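Local structure of putative enoyl-CoA hydratase/isomerase (3RSI) at residues L154-K162 with F176-V184. The protein probably acts as a hydro-lyase of lipid metabolism, a member of the enoyl-CoA hydratase/isomerase (crotonase) family. Sequence-based numbering, arbitrary orientation.
Sequences LKRQIPYTK and FEAYHFGLV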
# COMPACT_ATOMS: atom_id res chain seq x y z
N LEU B 154 3.20 9.70 1.41
CA LEU B 154 1.80 9.39 1.76
C LEU B 154 1.28 8.21 0.95
O LEU B 154 0.70 7.27 1.52
CB LEU B 154 0.89 10.59 1.58
CG LEU B 154 -0.53 10.44 2.16
CD1 LEU B 154 -0.47 10.03 3.66
CD2 LEU B 154 -1.36 11.74 1.99
N LYS B 155 1.52 8.25 -0.37
CA LYS B 155 1.13 7.16 -1.27
C LYS B 155 1.83 5.86 -0.96
O LYS B 155 1.38 4.82 -1.41
CB LYS B 155 1.39 7.50 -2.75
CG LYS B 155 2.89 7.71 -3.05
CD LYS B 155 3.18 7.79 -4.50
CE LYS B 155 4.69 7.74 -4.75
NZ LYS B 155 5.43 8.96 -4.23
N ARG B 156 2.95 5.91 -0.24
CA ARG B 156 3.63 4.67 0.16
C ARG B 156 2.95 3.99 1.33
O ARG B 156 3.17 2.79 1.57
CB ARG B 156 5.08 4.93 0.53
CG ARG B 156 5.88 5.58 -0.56
CD ARG B 156 7.29 5.83 -0.13
NE ARG B 156 8.00 6.59 -1.15
CZ ARG B 156 9.32 6.55 -1.36
NH1 ARG B 156 10.12 5.77 -0.61
NH2 ARG B 156 9.82 7.26 -2.34
N GLN B 157 2.19 4.76 2.08
CA GLN B 157 1.66 4.34 3.37
C GLN B 157 0.15 4.04 3.36
O GLN B 157 -0.32 3.26 4.20
CB GLN B 157 2.00 5.39 4.41
CG GLN B 157 3.50 5.59 4.59
CD GLN B 157 3.86 6.36 5.86
OE1 GLN B 157 3.00 6.65 6.70
NE2 GLN B 157 5.16 6.66 6.02
N ILE B 158 -0.57 4.67 2.44
CA ILE B 158 -2.03 4.46 2.25
C ILE B 158 -2.36 4.37 0.76
O ILE B 158 -1.55 4.78 -0.09
CB ILE B 158 -2.89 5.58 2.89
CG1 ILE B 158 -2.81 6.89 2.10
CG2 ILE B 158 -2.52 5.81 4.36
CD1 ILE B 158 -3.77 7.98 2.65
N PRO B 159 -3.55 3.87 0.42
CA PRO B 159 -3.83 3.68 -1.00
C PRO B 159 -3.65 4.95 -1.83
O PRO B 159 -4.14 6.03 -1.47
CB PRO B 159 -5.26 3.17 -1.02
CG PRO B 159 -5.35 2.38 0.26
CD PRO B 159 -4.56 3.19 1.25
N TYR B 160 -2.91 4.78 -2.93
CA TYR B 160 -2.57 5.83 -3.87
C TYR B 160 -3.68 6.82 -4.13
O TYR B 160 -3.46 8.02 -4.05
CB TYR B 160 -2.20 5.16 -5.18
CG TYR B 160 -1.71 6.05 -6.29
CD1 TYR B 160 -0.35 6.35 -6.41
CD2 TYR B 160 -2.58 6.53 -7.25
CE1 TYR B 160 0.12 7.13 -7.47
CE2 TYR B 160 -2.13 7.30 -8.31
CZ TYR B 160 -0.77 7.60 -8.41
OH TYR B 160 -0.31 8.38 -9.46
N THR B 161 -4.88 6.34 -4.46
CA THR B 161 -5.95 7.28 -4.83
C THR B 161 -6.35 8.20 -3.69
O THR B 161 -6.67 9.37 -3.94
CB THR B 161 -7.18 6.60 -5.48
OG1 THR B 161 -8.02 7.61 -6.07
CG2 THR B 161 -7.98 5.76 -4.48
N LYS B 162 -6.30 7.72 -2.45
CA LYS B 162 -6.64 8.57 -1.31
C LYS B 162 -5.49 9.51 -0.91
O LYS B 162 -5.71 10.64 -0.48
CB LYS B 162 -7.17 7.77 -0.11
CG LYS B 162 -8.23 8.57 0.73
CD LYS B 162 -9.55 8.69 -0.04
CE LYS B 162 -10.58 9.60 0.59
NZ LYS B 162 -11.77 9.77 -0.31
N PHE B 176 -12.60 7.68 11.02
CA PHE B 176 -13.10 6.43 10.43
C PHE B 176 -12.47 6.20 9.04
O PHE B 176 -12.04 5.10 8.72
CB PHE B 176 -14.63 6.55 10.36
CG PHE B 176 -15.33 5.33 9.87
CD1 PHE B 176 -15.74 4.35 10.78
CD2 PHE B 176 -15.68 5.19 8.52
CE1 PHE B 176 -16.45 3.22 10.35
CE2 PHE B 176 -16.39 4.07 8.08
CZ PHE B 176 -16.76 3.08 9.00
N GLU B 177 -12.41 7.26 8.24
CA GLU B 177 -11.76 7.21 6.94
C GLU B 177 -10.26 6.95 7.04
O GLU B 177 -9.70 6.17 6.25
CB GLU B 177 -12.00 8.50 6.19
CG GLU B 177 -13.38 8.61 5.59
CD GLU B 177 -13.53 9.89 4.82
OE1 GLU B 177 -13.27 10.97 5.42
OE2 GLU B 177 -13.86 9.82 3.62
N ALA B 178 -9.61 7.64 7.97
CA ALA B 178 -8.18 7.47 8.23
C ALA B 178 -7.91 6.03 8.60
O ALA B 178 -6.92 5.45 8.17
CB ALA B 178 -7.71 8.37 9.36
N TYR B 179 -8.80 5.45 9.40
CA TYR B 179 -8.65 4.02 9.75
C TYR B 179 -8.97 3.12 8.56
O TYR B 179 -8.26 2.14 8.33
CB TYR B 179 -9.50 3.66 10.95
CG TYR B 179 -9.42 2.21 11.36
CD1 TYR B 179 -8.31 1.73 12.06
CD2 TYR B 179 -10.45 1.32 11.09
CE1 TYR B 179 -8.23 0.39 12.48
CE2 TYR B 179 -10.38 -0.04 11.49
CZ TYR B 179 -9.27 -0.49 12.19
OH TYR B 179 -9.16 -1.80 12.57
N HIS B 180 -10.01 3.44 7.79
CA HIS B 180 -10.34 2.66 6.59
C HIS B 180 -9.16 2.52 5.62
O HIS B 180 -8.89 1.42 5.09
CB HIS B 180 -11.52 3.29 5.83
CG HIS B 180 -11.92 2.53 4.61
ND1 HIS B 180 -12.89 1.56 4.64
CD2 HIS B 180 -11.48 2.60 3.33
CE1 HIS B 180 -13.04 1.06 3.42
NE2 HIS B 180 -12.20 1.67 2.61
N PHE B 181 -8.47 3.63 5.38
CA PHE B 181 -7.37 3.68 4.42
C PHE B 181 -5.99 3.40 5.05
O PHE B 181 -4.97 3.48 4.37
CB PHE B 181 -7.38 5.02 3.70
CG PHE B 181 -8.50 5.15 2.72
CD1 PHE B 181 -8.39 4.57 1.48
CD2 PHE B 181 -9.68 5.81 3.05
CE1 PHE B 181 -9.44 4.67 0.55
CE2 PHE B 181 -10.71 5.92 2.14
CZ PHE B 181 -10.60 5.34 0.89
N GLY B 182 -5.98 3.02 6.33
CA GLY B 182 -4.79 2.59 7.03
C GLY B 182 -3.78 3.67 7.33
O GLY B 182 -2.63 3.39 7.56
N LEU B 183 -4.21 4.94 7.32
CA LEU B 183 -3.34 6.01 7.75
C LEU B 183 -3.06 5.86 9.25
O LEU B 183 -1.98 6.20 9.73
CB LEU B 183 -4.01 7.37 7.45
CG LEU B 183 -3.21 8.60 7.83
CD1 LEU B 183 -1.90 8.68 7.09
CD2 LEU B 183 -4.05 9.86 7.59
N VAL B 184 -4.06 5.38 9.99
CA VAL B 184 -3.90 5.06 11.42
C VAL B 184 -4.24 3.60 11.66
O VAL B 184 -4.91 2.96 10.82
CB VAL B 184 -4.76 5.99 12.30
CG1 VAL B 184 -4.41 7.47 12.04
CG2 VAL B 184 -6.25 5.75 12.07
O HOH W 1 -0.06 3.70 6.98
O HOH W 2 -13.46 7.96 1.89
O HOH W 3 -13.10 11.34 1.58
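In the crotonase-like fold, the turn between helices 150-157 and 160-169 packs, through Ile158, Pro159 and Lys162, on the turn, Phe181 to Leu183, that follows helix 175-180. Lys162 CG lies 3.7 Å from the Phe181 ring centroid, 5° off the normal, a CH-pi contact; the bend at chi2 (72°) carries Lys162 CD on to Phe181 CZ at 3.6 Å. The phenyl is sandwiched between the Lys162 chain and His180, whose CD2 sits over the opposite face, with Pro159 CG at its edge, 3.9 Å from Phe181 CD1. Lys162 NZ stays 4.5 Å from Glu177 OE2, too far for a salt bridge; two waters link the charges, one bound only weakly by the lysine, whose direct ionic partner is Glu165. Ile158 CG2 packs 3.8 Å from Leu183 CB, and the Leu154 and Leu183 side chains cross with their methyl ends in contact. No direct hydrogen bond joins the segments; one water donates to both Gln157 O and Gly182 O. Lys162 NZ also bonds Gly185 O of the second subunit, while Tyr179 meets Phe181 of the third, ring planes nearly perpendicular, placing the contact at the subunit interfaces of a crotonase-fold trimer.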